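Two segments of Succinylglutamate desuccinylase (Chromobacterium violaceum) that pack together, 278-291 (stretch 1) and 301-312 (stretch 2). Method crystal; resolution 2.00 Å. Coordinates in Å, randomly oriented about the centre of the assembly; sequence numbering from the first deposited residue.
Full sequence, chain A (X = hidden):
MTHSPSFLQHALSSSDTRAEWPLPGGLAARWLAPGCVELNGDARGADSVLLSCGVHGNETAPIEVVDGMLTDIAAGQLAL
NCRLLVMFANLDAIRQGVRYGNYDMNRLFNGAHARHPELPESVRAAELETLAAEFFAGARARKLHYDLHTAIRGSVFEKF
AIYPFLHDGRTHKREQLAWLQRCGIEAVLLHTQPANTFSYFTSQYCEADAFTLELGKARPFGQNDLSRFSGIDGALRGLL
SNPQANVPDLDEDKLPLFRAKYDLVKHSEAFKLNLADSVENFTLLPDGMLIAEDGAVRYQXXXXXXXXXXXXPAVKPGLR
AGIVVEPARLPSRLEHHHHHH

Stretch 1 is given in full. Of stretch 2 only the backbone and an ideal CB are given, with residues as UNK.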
# COMPACT_ATOMS: atom_id res chain seq x y z
N SER A 278 -21.39 -18.40 2.53
CA SER A 278 -21.97 -17.15 3.00
C SER A 278 -20.95 -16.22 3.66
O SER A 278 -21.33 -15.31 4.39
CB SER A 278 -23.09 -17.44 4.00
OG SER A 278 -22.54 -17.94 5.21
N VAL A 279 -19.66 -16.46 3.41
CA VAL A 279 -18.62 -15.62 4.01
C VAL A 279 -18.89 -14.14 3.71
O VAL A 279 -19.18 -13.76 2.58
CB VAL A 279 -17.21 -16.00 3.48
CG1 VAL A 279 -17.14 -15.83 1.98
CG2 VAL A 279 -16.15 -15.15 4.17
N GLU A 280 -18.79 -13.30 4.74
CA GLU A 280 -19.03 -11.86 4.59
C GLU A 280 -17.89 -11.15 3.86
O GLU A 280 -16.74 -11.59 3.91
CB GLU A 280 -19.23 -11.20 5.96
CG GLU A 280 -20.54 -11.56 6.64
CD GLU A 280 -20.71 -10.89 7.99
OE1 GLU A 280 -21.80 -11.02 8.58
OE2 GLU A 280 -19.76 -10.24 8.47
N ASN A 281 -18.22 -10.05 3.20
CA ASN A 281 -17.20 -9.28 2.50
C ASN A 281 -16.29 -8.64 3.53
O ASN A 281 -16.72 -8.30 4.64
CB ASN A 281 -17.83 -8.17 1.64
CG ASN A 281 -18.46 -8.69 0.36
OD1 ASN A 281 -17.82 -9.42 -0.41
ND2 ASN A 281 -19.72 -8.32 0.13
N PHE A 282 -15.03 -8.47 3.14
CA PHE A 282 -13.99 -7.87 3.99
C PHE A 282 -13.59 -8.77 5.14
O PHE A 282 -13.03 -8.32 6.13
CB PHE A 282 -14.45 -6.51 4.51
CG PHE A 282 -14.55 -5.45 3.44
CD1 PHE A 282 -13.41 -4.95 2.82
CD2 PHE A 282 -15.80 -4.97 3.04
CE1 PHE A 282 -13.51 -3.98 1.81
CE2 PHE A 282 -15.90 -4.00 2.05
CZ PHE A 282 -14.76 -3.50 1.43
N THR A 283 -13.89 -10.06 5.02
CA THR A 283 -13.52 -11.01 6.06
C THR A 283 -11.99 -11.08 6.10
O THR A 283 -11.35 -11.32 5.08
CB THR A 283 -14.07 -12.42 5.78
OG1 THR A 283 -15.49 -12.41 5.94
CG2 THR A 283 -13.46 -13.43 6.74
N LEU A 284 -11.42 -10.88 7.29
CA LEU A 284 -9.98 -10.90 7.50
C LEU A 284 -9.38 -12.30 7.29
O LEU A 284 -9.89 -13.29 7.81
CB LEU A 284 -9.64 -10.42 8.92
CG LEU A 284 -8.16 -10.28 9.30
CD1 LEU A 284 -7.63 -8.94 8.80
CD2 LEU A 284 -8.00 -10.36 10.83
N LEU A 285 -8.28 -12.36 6.53
CA LEU A 285 -7.60 -13.63 6.27
C LEU A 285 -6.34 -13.73 7.13
O LEU A 285 -5.37 -13.02 6.90
CB LEU A 285 -7.23 -13.73 4.79
CG LEU A 285 -8.32 -13.97 3.73
CD1 LEU A 285 -9.72 -14.03 4.36
CD2 LEU A 285 -8.24 -12.87 2.70
N PRO A 286 -6.35 -14.61 8.13
CA PRO A 286 -5.18 -14.76 9.01
C PRO A 286 -3.91 -15.22 8.31
O PRO A 286 -3.97 -15.84 7.25
CB PRO A 286 -5.66 -15.76 10.06
CG PRO A 286 -6.62 -16.62 9.28
CD PRO A 286 -7.39 -15.60 8.47
N ASP A 287 -2.76 -14.91 8.90
CA ASP A 287 -1.49 -15.31 8.33
C ASP A 287 -1.40 -16.83 8.36
O ASP A 287 -1.44 -17.44 9.42
CB ASP A 287 -0.33 -14.70 9.13
CG ASP A 287 1.02 -15.08 8.58
OD1 ASP A 287 1.33 -14.71 7.42
OD2 ASP A 287 1.78 -15.77 9.29
N GLY A 288 -1.29 -17.42 7.17
CA GLY A 288 -1.22 -18.87 7.06
C GLY A 288 -1.97 -19.37 5.84
O GLY A 288 -1.36 -19.79 4.85
N MSE A 289 -3.30 -19.31 5.90
CA MSE A 289 -4.13 -19.76 4.78
C MSE A 289 -3.96 -18.80 3.60
O MSE A 289 -4.08 -17.59 3.75
CB MSE A 289 -5.61 -19.79 5.17
CG MSE A 289 -6.17 -18.45 5.64
SE MSE A 289 -8.06 -18.18 5.18
CE MSE A 289 -7.82 -17.36 3.45
N LEU A 290 -3.65 -19.35 2.43
CA LEU A 290 -3.49 -18.52 1.24
C LEU A 290 -3.88 -19.32 0.00
O LEU A 290 -4.46 -20.40 0.12
CB LEU A 290 -2.04 -18.01 1.13
CG LEU A 290 -1.92 -16.52 0.78
CD1 LEU A 290 -2.54 -15.69 1.90
CD2 LEU A 290 -0.47 -16.15 0.58
N ILE A 291 -3.57 -18.81 -1.18
CA ILE A 291 -3.93 -19.52 -2.39
C ILE A 291 -2.74 -20.28 -2.97
O ILE A 291 -1.61 -19.78 -2.96
CB ILE A 291 -4.51 -18.56 -3.46
CG1 ILE A 291 -4.96 -19.35 -4.69
CG2 ILE A 291 -3.48 -17.48 -3.80
CD1 ILE A 291 -5.69 -18.53 -5.75
N UNK A 301 1.88 -11.54 0.10
CA UNK A 301 1.37 -12.90 0.21
C UNK A 301 0.38 -13.04 1.36
O UNK A 301 -0.83 -13.18 1.14
CB UNK A 301 2.53 -13.88 0.40
N UNK A 302 0.88 -13.00 2.59
CA UNK A 302 0.04 -13.13 3.77
C UNK A 302 0.65 -12.39 4.97
O UNK A 302 1.87 -12.34 5.12
CB UNK A 302 -0.17 -14.61 4.11
N UNK A 303 -0.21 -11.83 5.81
CA UNK A 303 0.27 -11.11 6.97
C UNK A 303 -0.84 -10.76 7.95
O UNK A 303 -0.67 -9.90 8.82
CB UNK A 303 0.99 -9.83 6.52
N UNK A 304 -1.97 -11.43 7.81
CA UNK A 304 -3.09 -11.15 8.70
C UNK A 304 -3.71 -9.79 8.45
O UNK A 304 -4.49 -9.30 9.27
CB UNK A 304 -2.64 -11.24 10.16
N UNK A 305 -3.37 -9.18 7.33
CA UNK A 305 -3.90 -7.87 6.97
C UNK A 305 -4.88 -7.94 5.80
O UNK A 305 -5.73 -7.06 5.64
CB UNK A 305 -2.75 -6.92 6.62
N UNK A 306 -4.77 -8.99 4.99
CA UNK A 306 -5.64 -9.14 3.83
C UNK A 306 -7.07 -9.55 4.20
O UNK A 306 -7.31 -10.11 5.26
CB UNK A 306 -5.04 -10.17 2.87
N UNK A 307 -8.00 -9.25 3.31
CA UNK A 307 -9.41 -9.59 3.52
C UNK A 307 -9.98 -10.03 2.17
O UNK A 307 -9.50 -9.61 1.12
CB UNK A 307 -10.19 -8.41 4.10
N UNK A 308 -10.99 -10.87 2.21
CA UNK A 308 -11.62 -11.36 0.99
C UNK A 308 -12.76 -10.42 0.64
O UNK A 308 -13.45 -9.90 1.52
CB UNK A 308 -12.12 -12.80 1.15
N UNK A 309 -12.96 -10.17 -0.65
CA UNK A 309 -14.03 -9.28 -1.07
C UNK A 309 -14.71 -9.83 -2.32
O UNK A 309 -14.04 -10.30 -3.24
CB UNK A 309 -13.49 -7.87 -1.33
N UNK A 310 -16.04 -9.80 -2.32
CA UNK A 310 -16.84 -10.29 -3.44
C UNK A 310 -16.50 -11.71 -3.90
O UNK A 310 -16.30 -11.95 -5.09
CB UNK A 310 -16.68 -9.33 -4.62
N UNK A 311 -16.45 -12.67 -2.97
CA UNK A 311 -16.14 -14.05 -3.34
C UNK A 311 -17.23 -14.68 -4.21
O UNK A 311 -18.42 -14.51 -3.94
CB UNK A 311 -15.94 -14.89 -2.08
N UNK A 312 -16.83 -15.40 -5.26
CA UNK A 312 -17.80 -16.04 -6.15
C UNK A 312 -17.15 -17.26 -6.81
O UNK A 312 -16.74 -17.21 -7.97
CB UNK A 312 -18.30 -15.06 -7.21

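Position 301 lies beside Leu290, with CA-to-CB sideways. An ideal CB sits 3.8 Å from Leu290 CD2, so a small or apolar residue suits. It is Ala301. Its CB stays 3.8 Å from Leu290 CD2.

Position 302 points toward stretch 1. The ideal CB is 3.4 Å from Leu290 CD1, which is tight, and 3.6 Å from Asp287 OD1. The free amide of Gly288 is also near. A short side chain that can both give and accept a hydrogen bond fits; serine or threonine would do. It is Thr302, with chi1 t. OG1 donates to Asp287 OD1 at 3.1 Å and accepts from Gly288 N at 3.3 Å, so one hydroxyl ties two consecutive residues.

At position 303 CA-to-CB points away, and the ideal CB is 5.0 Å from Asp287 OD1. There is room for a side chain, so many residues would suit. It is Gly303.

Position 304 has phi 70° and psi 14°. Positive phi favours glycine, though asparagine is often tolerated. The backbone runs close to stretch 1. It is Gly304, whose CA makes a CH...O contact with Leu285 O at 3.5 Å.

Position 305 points away, with nothing of stretch 1 within 5.5 Å of the ideal CB. A polar residue is a fair guess. It is Glu305, which adds little here.

At position 306 CA-to-CB is sideways, and the ideal CB is 4.2 Å from Leu285 CD2. The backbone carbonyl takes the amide of Leu285, N to O 2.8 Å, whatever the side chain. Several medium-sized residues are possible. It is Glu306. Its side chain folds back over its own stretch, where OE1 receives weak hydrogen bonds from Gly303 N (3.3 Å) and Glu305 N (3.1 Å). OE2 lies 3.4 Å from Leu290 CD1.

Position 307 pairs with Leu284 across the antiparallel bridge, and their side chains share a face. The ideal CB is 3.5 Å from Phe282 O, an acceptor that a long donor could reach. Lysine or arginine would suit. It is Arg307. NH1 donates to Phe282 O at 2.8 Å, and Leu284 CB lies over one face of the guanidinium.

Position 308 is on the face of Thr283. Leu285 and Val279 offer methyls, so a branched apolar residue fits. It is Ile308. CG2 lies 3.7 Å from Thr283 CB and 4.2 Å from Val279 CG2. Its backbone N donates to Thr283 O (2.9 Å), and its O accepts from Phe282 N (2.7 Å).

At position 309 CA-to-CB is sideways, but the Phe282 ring is within reach of a longer apolar chain. It is Leu309. CD1 sits over the ring face, 3.8 Å from Phe282 CE2.

Position 310 has phi 52° and psi 51°, which glycine or asparagine would readily accept. CA-to-CB points away. It is Phe310. The backbone N donates to Asn281 OD1 at 2.6 Å.

Position 311 points toward Val279, and phi -66° allows proline. It is Pro311, whose CG meets Val279 CG1 at 3.6 Å.

Position 312 is out of reach and unconstrained by stretch 1. It is Asn312.

Stretch 2, residues 301-312: ATGGEERILFPN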
# COMPACT_ATOMS: atom_id res chain seq x y z
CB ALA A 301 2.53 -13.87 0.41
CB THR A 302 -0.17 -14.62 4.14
OG1 THR A 302 -0.99 -14.72 5.32
CG2 THR A 302 1.17 -15.30 4.39
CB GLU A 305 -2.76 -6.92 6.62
CG GLU A 305 -1.96 -6.41 7.81
CD GLU A 305 -2.74 -5.43 8.66
OE1 GLU A 305 -3.78 -5.83 9.23
OE2 GLU A 305 -2.32 -4.26 8.76
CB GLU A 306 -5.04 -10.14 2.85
CG GLU A 306 -3.56 -10.43 3.04
CD GLU A 306 -3.33 -11.62 3.96
OE1 GLU A 306 -3.47 -11.47 5.20
OE2 GLU A 306 -3.02 -12.71 3.42
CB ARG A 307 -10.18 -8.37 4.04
CG ARG A 307 -9.67 -7.81 5.36
CD ARG A 307 -10.34 -6.48 5.68
NE ARG A 307 -9.95 -5.96 6.99
CZ ARG A 307 -10.53 -6.29 8.14
NH1 ARG A 307 -11.54 -7.15 8.15
NH2 ARG A 307 -10.09 -5.77 9.28
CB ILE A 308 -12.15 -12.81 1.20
CG1 ILE A 308 -12.53 -13.46 -0.14
CG2 ILE A 308 -13.34 -12.79 2.13
CD1 ILE A 308 -11.38 -13.51 -1.15
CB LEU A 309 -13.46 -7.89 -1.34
CG LEU A 309 -14.46 -6.79 -1.72
CD1 LEU A 309 -15.50 -6.63 -0.61
CD2 LEU A 309 -13.72 -5.48 -1.94
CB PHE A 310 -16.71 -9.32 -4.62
CG PHE A 310 -17.09 -7.91 -4.28
CD1 PHE A 310 -16.39 -6.84 -4.82
CD2 PHE A 310 -18.15 -7.66 -3.42
CE1 PHE A 310 -16.74 -5.53 -4.49
CE2 PHE A 310 -18.51 -6.36 -3.09
CZ PHE A 310 -17.80 -5.28 -3.63
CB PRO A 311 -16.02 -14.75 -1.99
CG PRO A 311 -17.04 -14.02 -1.17
CD PRO A 311 -16.77 -12.57 -1.53
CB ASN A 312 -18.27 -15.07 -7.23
CG ASN A 312 -19.52 -15.56 -7.96
OD1 ASN A 312 -19.67 -16.75 -8.22
ND2 ASN A 312 -20.41 -14.63 -8.30
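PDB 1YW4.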